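Local atomic coordinates of glycerol-3-phosphate dehydrogenase [NAD(+)] (Dunaliella salina, PDB entry 6IUY), a protein that probably catalyses the NAD(+)-dependent interconversion of sn-glycerol 3-phosphate and dihydroxyacetone phosphate, and carries a magnesium-binding haloacid dehalogenase-like domain in the same chain. Residues A[369-380]-A[400-409]; A[419-429]-A[444-454]. All blocks are in the same frame, centred on the assembly; numbering follows the deposited sequence.

Contact 1: A[369-380]-A[400-409]; sequences VGRGVKAISLTK and LGIDCSVLMG. With NAD (nicotinamide-adenine-dinucleotide), chain C; 13P (1,3-dihydroxyacetonephosphate), chain D.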
loop_
_atom_site.group_PDB
_atom_site.type_symbol
_atom_site.label_atom_id
_atom_site.label_comp_id
_atom_site.label_asym_id
_atom_site.label_seq_id
_atom_site.Cartn_x
_atom_site.Cartn_y
_atom_site.Cartn_z
ATOM N N VAL A 369 -6.006 37.445 4.060
ATOM C CA VAL A 369 -6.053 36.334 3.109
ATOM C C VAL A 369 -7.289 36.434 2.206
ATOM O O VAL A 369 -8.381 36.054 2.617
ATOM C CB VAL A 369 -6.048 34.952 3.835
ATOM C CG1 VAL A 369 -6.266 33.831 2.837
ATOM C CG2 VAL A 369 -4.725 34.732 4.578
ATOM N N GLY A 370 -7.114 36.949 0.988
ATOM C CA GLY A 370 -8.195 36.991 0.009
ATOM C C GLY A 370 -8.753 35.601 -0.266
ATOM O O GLY A 370 -8.026 34.616 -0.166
ATOM N N ARG A 371 -10.037 35.499 -0.605
ATOM C CA ARG A 371 -10.666 34.178 -0.700
ATOM C C ARG A 371 -10.288 33.420 -1.970
ATOM O O ARG A 371 -10.627 32.242 -2.122
ATOM C CB ARG A 371 -12.188 34.298 -0.596
ATOM C CG ARG A 371 -12.661 34.673 0.804
ATOM C CD ARG A 371 -14.137 34.379 0.985
ATOM N NE ARG A 371 -14.674 35.001 2.193
ATOM C CZ ARG A 371 -14.792 34.385 3.367
ATOM N NH1 ARG A 371 -14.407 33.116 3.500
ATOM N NH2 ARG A 371 -15.299 35.038 4.409
ATOM N N GLY A 372 -9.575 34.091 -2.872
ATOM C CA GLY A 372 -9.060 33.441 -4.066
ATOM C C GLY A 372 -7.641 32.909 -3.909
ATOM O O GLY A 372 -7.042 32.425 -4.863
ATOM N N VAL A 373 -7.087 32.999 -2.704
ATOM C CA VAL A 373 -5.717 32.549 -2.481
ATOM C C VAL A 373 -5.645 31.023 -2.479
ATOM O O VAL A 373 -6.509 30.366 -1.919
ATOM C CB VAL A 373 -5.137 33.087 -1.150
ATOM C CG1 VAL A 373 -5.995 32.655 0.008
ATOM C CG2 VAL A 373 -3.732 32.559 -0.944
ATOM N N LYS A 374 -4.609 30.469 -3.096
ATOM C CA LYS A 374 -4.394 29.022 -3.062
ATOM C C LYS A 374 -3.498 28.701 -1.856
ATOM O O LYS A 374 -2.497 29.390 -1.622
ATOM C CB LYS A 374 -3.756 28.519 -4.363
ATOM C CG LYS A 374 -4.455 28.960 -5.661
ATOM C CD LYS A 374 -5.823 28.301 -5.835
ATOM C CE LYS A 374 -6.549 28.787 -7.089
ATOM N NZ LYS A 374 -5.658 28.893 -8.297
ATOM N N ALA A 375 -3.859 27.682 -1.081
ATOM C CA ALA A 375 -3.021 27.263 0.040
ATOM C C ALA A 375 -2.547 25.814 -0.135
ATOM O O ALA A 375 -3.233 24.993 -0.749
ATOM C CB ALA A 375 -3.772 27.415 1.346
ATOM N N ILE A 376 -1.372 25.508 0.405
ATOM C CA ILE A 376 -0.967 24.111 0.578
ATOM C C ILE A 376 -0.273 23.959 1.913
ATOM O O ILE A 376 0.416 24.861 2.372
ATOM C CB ILE A 376 -0.044 23.625 -0.546
ATOM C CG1 ILE A 376 0.194 22.112 -0.441
ATOM C CG2 ILE A 376 1.260 24.412 -0.536
ATOM C CD1 ILE A 376 0.821 21.478 -1.710
ATOM N N SER A 377 -0.474 22.810 2.538
ATOM C CA SER A 377 0.114 22.521 3.838
ATOM C C SER A 377 1.124 21.390 3.726
ATOM O O SER A 377 0.873 20.371 3.075
ATOM C CB SER A 377 -0.983 22.159 4.832
ATOM O OG SER A 377 -0.422 21.738 6.058
ATOM N N LEU A 378 2.285 21.591 4.331
ATOM C CA LEU A 378 3.332 20.587 4.399
ATOM C C LEU A 378 3.402 20.017 5.813
ATOM O O LEU A 378 4.259 19.193 6.121
ATOM C CB LEU A 378 4.680 21.201 4.012
ATOM C CG LEU A 378 5.054 21.244 2.534
ATOM C CD1 LEU A 378 3.950 21.885 1.688
ATOM C CD2 LEU A 378 6.361 21.985 2.361
ATOM N N THR A 379 2.475 20.448 6.662
ATOM C CA THR A 379 2.574 20.239 8.103
ATOM C C THR A 379 1.926 18.940 8.609
ATOM O O THR A 379 0.851 18.538 8.144
ATOM C CB THR A 379 1.942 21.441 8.834
ATOM O OG1 THR A 379 2.740 22.604 8.587
ATOM C CG2 THR A 379 1.851 21.202 10.352
ATOM N N LYS A 380 2.564 18.308 9.592
ATOM C CA LYS A 380 2.095 17.033 10.120
ATOM C C LYS A 380 1.771 17.179 11.598
ATOM O O LYS A 380 2.562 17.724 12.384
ATOM C CB LYS A 380 3.151 15.935 9.875
ATOM C CG LYS A 380 3.322 15.626 8.395
ATOM C CD LYS A 380 4.549 14.777 8.080
ATOM C CE LYS A 380 4.726 14.686 6.576
ATOM N NZ LYS A 380 5.954 13.943 6.132
ATOM N N LEU A 400 -9.644 30.239 7.510
ATOM C CA LEU A 400 -9.278 31.221 6.511
ATOM C C LEU A 400 -10.208 31.204 5.305
ATOM O O LEU A 400 -10.133 32.090 4.451
ATOM C CB LEU A 400 -7.835 30.993 6.053
ATOM C CG LEU A 400 -6.800 31.230 7.161
ATOM C CD1 LEU A 400 -5.390 30.911 6.670
ATOM C CD2 LEU A 400 -6.903 32.675 7.627
ATOM N N GLY A 401 -11.064 30.187 5.223
ATOM C CA GLY A 401 -12.061 30.107 4.164
ATOM C C GLY A 401 -11.519 29.868 2.771
ATOM O O GLY A 401 -12.154 30.213 1.774
ATOM N N ILE A 402 -10.335 29.279 2.692
ATOM C CA ILE A 402 -9.764 28.932 1.406
ATOM C C ILE A 402 -9.512 27.426 1.302
ATOM O O ILE A 402 -9.407 26.718 2.312
ATOM C CB ILE A 402 -8.453 29.673 1.164
ATOM C CG1 ILE A 402 -7.496 29.425 2.324
ATOM C CG2 ILE A 402 -8.702 31.179 1.005
ATOM C CD1 ILE A 402 -6.112 29.979 2.067
ATOM N N ASP A 403 -9.399 26.942 0.072
ATOM C CA ASP A 403 -9.140 25.530 -0.145
ATOM C C ASP A 403 -7.667 25.241 0.087
ATOM O O ASP A 403 -6.813 26.073 -0.207
ATOM C CB ASP A 403 -9.580 25.105 -1.544
ATOM C CG ASP A 403 -11.077 24.859 -1.619
ATOM O OD1 ASP A 403 -11.503 23.679 -1.581
ATOM O OD2 ASP A 403 -11.833 25.854 -1.677
ATOM N N CYS A 404 -7.374 24.066 0.637
ATOM C CA CYS A 404 -6.001 23.762 1.019
ATOM C C CYS A 404 -5.586 22.355 0.607
ATOM O O CYS A 404 -6.144 21.371 1.086
ATOM C CB CYS A 404 -5.827 23.951 2.522
ATOM S SG CYS A 404 -4.099 23.815 3.097
ATOM N N SER A 405 -4.610 22.285 -0.291
ATOM C CA SER A 405 -3.995 21.026 -0.683
ATOM C C SER A 405 -2.978 20.586 0.386
ATOM O O SER A 405 -2.765 21.309 1.367
ATOM C CB SER A 405 -3.298 21.184 -2.034
ATOM O OG SER A 405 -4.202 21.636 -3.024
ATOM N N VAL A 406 -2.353 19.420 0.194
ATOM C CA VAL A 406 -1.243 18.982 1.036
ATOM C C VAL A 406 -0.115 18.408 0.207
ATOM O O VAL A 406 -0.314 17.958 -0.934
ATOM C CB VAL A 406 -1.653 17.922 2.061
ATOM C CG1 VAL A 406 -2.702 18.480 3.027
ATOM C CG2 VAL A 406 -2.114 16.619 1.348
ATOM N N LEU A 407 1.085 18.453 0.775
ATOM C CA LEU A 407 2.220 17.776 0.179
ATOM C C LEU A 407 2.736 16.835 1.250
ATOM O O LEU A 407 3.202 17.292 2.293
ATOM C CB LEU A 407 3.301 18.761 -0.272
ATOM C CG LEU A 407 4.595 18.273 -0.943
ATOM C CD1 LEU A 407 5.281 19.449 -1.604
ATOM C CD2 LEU A 407 5.556 17.646 0.054
ATOM N N MET A 408 2.638 15.534 0.993
ATOM C CA MET A 408 3.041 14.507 1.964
ATOM C C MET A 408 3.890 13.450 1.285
ATOM O O MET A 408 3.532 12.971 0.207
ATOM C CB MET A 408 1.821 13.853 2.591
ATOM C CG MET A 408 0.876 14.817 3.244
ATOM S SD MET A 408 1.402 15.193 4.917
ATOM C CE MET A 408 1.057 16.963 4.997
ATOM N N GLY A 409 5.026 13.110 1.880
ATOM C CA GLY A 409 5.914 12.135 1.275
ATOM C C GLY A 409 7.015 11.729 2.239
ATOM O O GLY A 409 7.126 12.286 3.337
HETATM P PA NAD C . 11.380 22.520 12.764
HETATM O O1A NAD C . 12.711 22.694 12.157
HETATM O O2A NAD C . 11.139 21.140 13.361
HETATM O O5B NAD C . 11.152 23.592 13.968
HETATM C C5B NAD C . 11.888 24.825 13.987
HETATM C C4B NAD C . 10.915 26.017 13.806
HETATM O O4B NAD C . 10.142 26.120 14.853
HETATM C C3B NAD C . 11.712 27.324 13.784
HETATM O O3B NAD C . 11.834 27.843 12.540
HETATM C C2B NAD C . 10.901 28.280 14.679
HETATM O O2B NAD C . 10.769 29.593 13.975
HETATM C C1B NAD C . 9.771 27.679 14.833
HETATM N N9A NAD C . 9.192 28.075 16.046
HETATM C C8A NAD C . 9.676 27.941 17.302
HETATM N N7A NAD C . 8.764 28.474 18.145
HETATM C C5A NAD C . 7.725 28.959 17.415
HETATM C C6A NAD C . 6.555 29.610 17.762
HETATM N N6A NAD C . 6.135 29.960 19.075
HETATM N N1A NAD C . 5.679 29.967 16.814
HETATM C C2A NAD C . 5.957 29.696 15.506
HETATM N N3A NAD C . 7.105 29.070 15.160
HETATM C C4A NAD C . 7.985 28.704 16.119
HETATM O O3 NAD C . 10.286 22.807 11.624
HETATM P PN NAD C . 10.122 22.048 10.222
HETATM O O1N NAD C . 11.275 21.091 9.980
HETATM O O2N NAD C . 10.044 23.038 9.081
HETATM O O5D NAD C . 8.815 21.170 10.327
HETATM C C5D NAD C . 7.531 21.765 10.369
HETATM C C4D NAD C . 6.533 20.731 9.829
HETATM O O4D NAD C . 7.055 20.077 8.808
HETATM C C3D NAD C . 6.274 19.697 10.906
HETATM O O3D NAD C . 4.949 19.494 11.004
HETATM C C2D NAD C . 6.989 18.409 10.409
HETATM O O2D NAD C . 6.283 17.248 11.013
HETATM C C1D NAD C . 6.896 18.491 9.112
HETATM N N1N NAD C . 7.921 17.789 8.367
HETATM C C2N NAD C . 9.253 17.825 8.725
HETATM C C3N NAD C . 10.202 17.136 7.972
HETATM C C7N NAD C . 11.678 17.180 8.423
HETATM O O7N NAD C . 12.481 16.384 7.976
HETATM N N7N NAD C . 12.080 18.193 9.366
HETATM C C4N NAD C . 9.835 16.412 6.858
HETATM C C5N NAD C . 8.505 16.395 6.475
HETATM C C6N NAD C . 7.565 17.094 7.232
HETATM P P 13P D . 10.550 13.297 11.916
HETATM O O1P 13P D . 9.845 12.573 10.795
HETATM O O2P 13P D . 11.923 13.631 11.406
HETATM O O3P 13P D . 10.608 12.365 13.097
HETATM O O1 13P D . 9.868 14.653 12.415
HETATM C C1 13P D . 8.582 15.058 12.005
HETATM C C2 13P D . 8.574 14.938 10.518
HETATM O O2 13P D . 9.599 15.119 9.896
HETATM C C3 13P D . 7.312 14.586 9.782
HETATM O O3 13P D . 7.647 13.705 8.721
HETATM O O HOH W 1 -4.940 24.461 -3.121
HETATM O O HOH W 2 5.118 17.756 3.934
HETATM O O HOH W 3 6.433 15.342 3.561
#

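Contact 2: A[419-429]-A[444-454]; sequences EELSEAVIAYA and PYFAINLLADV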
loop_
_atom_site.group_PDB
_atom_site.type_symbol
_atom_site.label_atom_id
_atom_site.label_comp_id
_atom_site.label_asym_id
_atom_site.label_seq_id
_atom_site.Cartn_x
_atom_site.Cartn_y
_atom_site.Cartn_z
ATOM N N GLU A 419 19.696 17.682 -2.284
ATOM C CA GLU A 419 19.250 17.247 -3.601
ATOM C C GLU A 419 19.442 15.751 -3.863
ATOM O O GLU A 419 19.602 15.328 -5.014
ATOM C CB GLU A 419 19.971 18.067 -4.684
ATOM C CG GLU A 419 19.755 19.584 -4.537
ATOM C CD GLU A 419 20.177 20.389 -5.764
ATOM O OE1 GLU A 419 20.801 19.814 -6.685
ATOM O OE2 GLU A 419 19.865 21.603 -5.809
ATOM N N GLU A 420 19.427 14.947 -2.803
ATOM C CA GLU A 420 19.315 13.503 -2.957
ATOM C C GLU A 420 17.921 13.177 -3.495
ATOM O O GLU A 420 16.929 13.799 -3.091
ATOM C CB GLU A 420 19.562 12.792 -1.635
ATOM C CG GLU A 420 20.856 13.230 -0.941
ATOM C CD GLU A 420 21.192 12.393 0.299
ATOM O OE1 GLU A 420 20.434 11.444 0.603
ATOM O OE2 GLU A 420 22.214 12.682 0.968
ATOM N N LEU A 421 17.842 12.206 -4.401
ATOM C CA LEU A 421 16.588 11.914 -5.093
ATOM C C LEU A 421 15.518 11.509 -4.121
ATOM O O LEU A 421 15.736 10.658 -3.262
ATOM C CB LEU A 421 16.766 10.808 -6.139
ATOM C CG LEU A 421 17.619 11.102 -7.378
ATOM C CD1 LEU A 421 16.980 10.486 -8.626
ATOM C CD2 LEU A 421 17.844 12.582 -7.583
ATOM N N SER A 422 14.348 12.117 -4.267
ATOM C CA SER A 422 13.260 11.906 -3.335
ATOM C C SER A 422 11.940 12.083 -4.064
ATOM O O SER A 422 11.924 12.388 -5.252
ATOM C CB SER A 422 13.371 12.877 -2.160
ATOM O OG SER A 422 12.526 12.453 -1.102
ATOM N N GLU A 423 10.829 11.875 -3.372
ATOM C CA GLU A 423 9.529 11.985 -4.024
ATOM C C GLU A 423 8.475 12.354 -3.002
ATOM O O GLU A 423 8.677 12.211 -1.792
ATOM C CB GLU A 423 9.158 10.677 -4.770
ATOM C CG GLU A 423 9.277 9.404 -3.959
ATOM C CD GLU A 423 9.000 8.108 -4.763
ATOM O OE1 GLU A 423 9.590 7.902 -5.849
ATOM O OE2 GLU A 423 8.208 7.269 -4.279
ATOM N N ALA A 424 7.351 12.870 -3.482
ATOM C CA ALA A 424 6.251 13.189 -2.592
ATOM C C ALA A 424 4.940 13.137 -3.336
ATOM O O ALA A 424 4.906 13.248 -4.549
ATOM C CB ALA A 424 6.437 14.580 -1.966
ATOM N N VAL A 425 3.864 12.995 -2.585
ATOM C CA VAL A 425 2.514 13.127 -3.109
ATOM C C VAL A 425 2.033 14.560 -2.894
ATOM O O VAL A 425 2.236 15.114 -1.814
ATOM C CB VAL A 425 1.536 12.188 -2.378
ATOM C CG1 VAL A 425 0.122 12.722 -2.478
ATOM C CG2 VAL A 425 1.650 10.739 -2.886
ATOM N N ILE A 426 1.391 15.158 -3.895
ATOM C CA ILE A 426 0.605 16.355 -3.638
ATOM C C ILE A 426 -0.856 16.015 -3.814
ATOM O O ILE A 426 -1.280 15.660 -4.902
ATOM C CB ILE A 426 1.003 17.537 -4.555
ATOM C CG1 ILE A 426 2.252 18.224 -3.987
ATOM C CG2 ILE A 426 -0.145 18.536 -4.650
ATOM C CD1 ILE A 426 2.725 19.462 -4.766
ATOM N N ALA A 427 -1.624 16.109 -2.734
ATOM C CA ALA A 427 -3.042 15.829 -2.796
ATOM C C ALA A 427 -3.797 17.139 -2.942
ATOM O O ALA A 427 -3.804 17.950 -2.019
ATOM C CB ALA A 427 -3.487 15.081 -1.564
ATOM N N TYR A 428 -4.425 17.340 -4.100
ATOM C CA TYR A 428 -4.993 18.643 -4.457
ATOM C C TYR A 428 -6.430 18.804 -3.997
ATOM O O TYR A 428 -7.205 17.839 -3.960
ATOM C CB TYR A 428 -4.894 18.881 -5.974
ATOM C CG TYR A 428 -5.458 17.776 -6.849
ATOM C CD1 TYR A 428 -6.833 17.552 -6.933
ATOM C CD2 TYR A 428 -4.617 16.967 -7.611
ATOM C CE1 TYR A 428 -7.346 16.547 -7.739
ATOM C CE2 TYR A 428 -5.128 15.965 -8.429
ATOM C CZ TYR A 428 -6.488 15.766 -8.485
ATOM O OH TYR A 428 -6.989 14.769 -9.283
ATOM N N ALA A 429 -6.776 20.038 -3.641
ATOM C CA ALA A 429 -8.119 20.376 -3.194
ATOM C C ALA A 429 -9.075 20.301 -4.373
ATOM O O ALA A 429 -10.232 19.912 -4.237
ATOM C CB ALA A 429 -8.134 21.780 -2.561
ATOM N N PRO A 444 14.105 18.242 -10.454
ATOM C CA PRO A 444 14.619 16.993 -11.035
ATOM C C PRO A 444 14.980 15.951 -9.980
ATOM O O PRO A 444 15.076 14.777 -10.320
ATOM C CB PRO A 444 15.865 17.443 -11.795
ATOM C CG PRO A 444 15.636 18.893 -12.066
ATOM C CD PRO A 444 14.889 19.410 -10.874
ATOM N N TYR A 445 15.151 16.366 -8.724
ATOM C CA TYR A 445 15.483 15.441 -7.638
ATOM C C TYR A 445 14.302 15.265 -6.682
ATOM O O TYR A 445 14.397 14.607 -5.650
ATOM C CB TYR A 445 16.713 15.952 -6.867
ATOM C CG TYR A 445 16.539 17.371 -6.391
ATOM C CD1 TYR A 445 15.908 17.648 -5.184
ATOM C CD2 TYR A 445 16.972 18.436 -7.165
ATOM C CE1 TYR A 445 15.733 18.960 -4.748
ATOM C CE2 TYR A 445 16.793 19.748 -6.750
ATOM C CZ TYR A 445 16.172 20.006 -5.540
ATOM O OH TYR A 445 15.997 21.316 -5.126
ATOM N N PHE A 446 13.178 15.866 -7.024
ATOM C CA PHE A 446 12.012 15.803 -6.158
ATOM C C PHE A 446 10.776 15.563 -7.034
ATOM O O PHE A 446 10.166 16.513 -7.536
ATOM C CB PHE A 446 11.896 17.098 -5.317
ATOM C CG PHE A 446 10.932 16.989 -4.159
ATOM C CD1 PHE A 446 11.185 16.111 -3.114
ATOM C CD2 PHE A 446 9.776 17.760 -4.117
ATOM C CE1 PHE A 446 10.320 15.990 -2.038
ATOM C CE2 PHE A 446 8.886 17.653 -3.042
ATOM C CZ PHE A 446 9.162 16.751 -1.999
ATOM N N ALA A 447 10.450 14.280 -7.247
ATOM C CA ALA A 447 9.350 13.871 -8.126
ATOM C C ALA A 447 8.008 13.963 -7.436
ATOM O O ALA A 447 7.832 13.514 -6.289
ATOM C CB ALA A 447 9.566 12.451 -8.644
ATOM N N ILE A 448 7.046 14.533 -8.151
ATOM C CA ILE A 448 5.721 14.753 -7.588
ATOM C C ILE A 448 4.675 13.866 -8.251
ATOM O O ILE A 448 4.678 13.684 -9.469
ATOM C CB ILE A 448 5.306 16.222 -7.723
ATOM C CG1 ILE A 448 6.175 17.095 -6.813
ATOM C CG2 ILE A 448 3.838 16.394 -7.398
ATOM C CD1 ILE A 448 5.792 17.029 -5.360
ATOM N N ASN A 449 3.788 13.325 -7.425
ATOM C CA ASN A 449 2.679 12.500 -7.862
ATOM C C ASN A 449 1.364 13.139 -7.412
ATOM O O ASN A 449 1.166 13.355 -6.209
ATOM C CB ASN A 449 2.852 11.083 -7.282
ATOM C CG ASN A 449 1.708 10.155 -7.619
ATOM O OD1 ASN A 449 1.020 10.325 -8.628
ATOM N ND2 ASN A 449 1.502 9.149 -6.769
ATOM N N LEU A 450 0.466 13.444 -8.353
ATOM C CA LEU A 450 -0.810 14.091 -7.998
ATOM C C LEU A 450 -1.891 13.080 -7.643
ATOM O O LEU A 450 -2.081 12.074 -8.317
ATOM C CB LEU A 450 -1.318 15.000 -9.128
ATOM C CG LEU A 450 -0.518 16.260 -9.452
ATOM C CD1 LEU A 450 -1.182 17.034 -10.585
ATOM C CD2 LEU A 450 -0.338 17.167 -8.248
ATOM N N LEU A 451 -2.606 13.370 -6.570
ATOM C CA LEU A 451 -3.590 12.458 -6.035
ATOM C C LEU A 451 -4.764 13.298 -5.636
ATOM O O LEU A 451 -4.571 14.433 -5.211
ATOM C CB LEU A 451 -3.054 11.709 -4.822
ATOM C CG LEU A 451 -2.588 10.273 -4.973
ATOM C CD1 LEU A 451 -1.646 10.168 -6.124
ATOM C CD2 LEU A 451 -1.908 9.855 -3.682
ATOM N N ALA A 452 -5.973 12.754 -5.742
ATOM C CA ALA A 452 -7.138 13.498 -5.303
ATOM C C ALA A 452 -7.413 13.299 -3.808
ATOM O O ALA A 452 -8.137 14.100 -3.209
ATOM C CB ALA A 452 -8.338 13.112 -6.121
ATOM N N ASP A 453 -6.817 12.266 -3.197
ATOM C CA ASP A 453 -7.172 11.866 -1.820
ATOM C C ASP A 453 -6.499 12.706 -0.722
ATOM O O ASP A 453 -5.559 12.235 -0.063
ATOM C CB ASP A 453 -6.828 10.375 -1.579
ATOM C CG ASP A 453 -7.356 9.857 -0.239
ATOM O OD1 ASP A 453 -7.926 10.650 0.543
ATOM O OD2 ASP A 453 -7.205 8.651 0.046
ATOM N N VAL A 454 -6.994 13.923 -0.487
ATOM C CA VAL A 454 -6.374 14.797 0.512
ATOM C C VAL A 454 -6.534 14.242 1.938
ATOM O O VAL A 454 -5.597 14.287 2.737
ATOM C CB VAL A 454 -6.951 16.245 0.467
ATOM C CG1 VAL A 454 -6.523 17.026 1.708
ATOM C CG2 VAL A 454 -6.498 16.984 -0.794
#

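Contact 1: A[369-380]-A[400-409]
The guanidinium of R371 meets G401 obliquely, neither over a face nor at an edge, its NH1 3.9 Å from G401 CA, and is poorly ordered at this exposed end. The flat groups that join the segments are peptides of the parallel strands 374-377 and 404-408. S405 N bonds to A375 O, S377 N to S405 O at 3.0 Å and L407 N to S377 O. At the turn end, I402 fills the space between the segments. With CG1 set between its own backbone N and carbonyl carbon (chi1 54°), its CD1 presses on A375 CB at 3.5 Å, and V369 crosses it at about a right angle. At the other end M408 folds back, placing SD 3.7 Å from K380 CE as the two side chains slide past each other in opposite directions; M408 CE lies 3.5 Å from T379 O. K380 N donates almost straight (172°) to NAD O3D. The extended K380 chain carries NZ to 13P O3 at 3.1 Å; D519 forms a salt bridge with NZ, and a water accepts from both NZ and G409 N. A methionine in its place would probably leave 13P O3 without this donor and D519 without its charged partner. The loop after strand 374-377 thus reaches both ligands: K380 holds the cofactor ribose through its backbone and the bound dihydroxyacetone phosphate through its side chain.

Contact 2: A[419-429]-A[444-454]
E419 lies across one face of the Y445 ring, its carboxylate stacked only 15° from the ring plane and its CG 3.8 Å from the ring centroid. The outer ends of both groups are held by helix 266-282: E419 forms a salt bridge with R273, and Y445 OH bonds to Q277. From here seven backbone hydrogen bonds run down the parallel strands, from S422 N to Y445 O as far as Y428 N to L451 O. Packing is close on the face bearing A424, I426 and F446. With CG anti to its backbone N (chi1 -166°), F446 brings CZ obliquely to A424 CB at 3.5 Å; farther along, I426 CD1 meets I448 CD1 at 4.0 Å, and I426 lies side by side with L450. The other face is looser along A447 and N449: A447 is exposed, its CB 4.3 Å from E423 CB, and N449 ND2 comes no closer than 4.2 Å to V425 CG2. Contact is closer again farther along, where L451 CD2 touches V425 CG1 at 3.7 Å; past the strands, A452 CA sits over a face of the Y428 ring, with L450 CB in plane at its edge. The strands belong to a beta-alpha-beta unit whose connecting helix 431-441 covers I426, I448 and L450. Strand 446-451 is outermost in its sheet within the chain, while S483 of the second subunit bonds to L421 O.

In the fold
Contacts 1 and 2 follow one another along the chain and share one mixed sheet of the dehydrogenase part, their centres about 15 Å apart. Strand 404-408 joins them, running parallel to 374-377 and antiparallel to 422-427, where probable hydrogen bonds link V425 N to M408 O (2.8 Å) and A427 N to V406 O (2.9 Å). Contact 1 ends in the pocket itself. Contact 2 lies farther from the ligands: the side chain of F446 is about 9 Å from the bound NAD, and that of A424 about 8 Å from that of K380. The side chain of W267, an NAD-binding residue, lies about 4 Å from those of both L378 and F446.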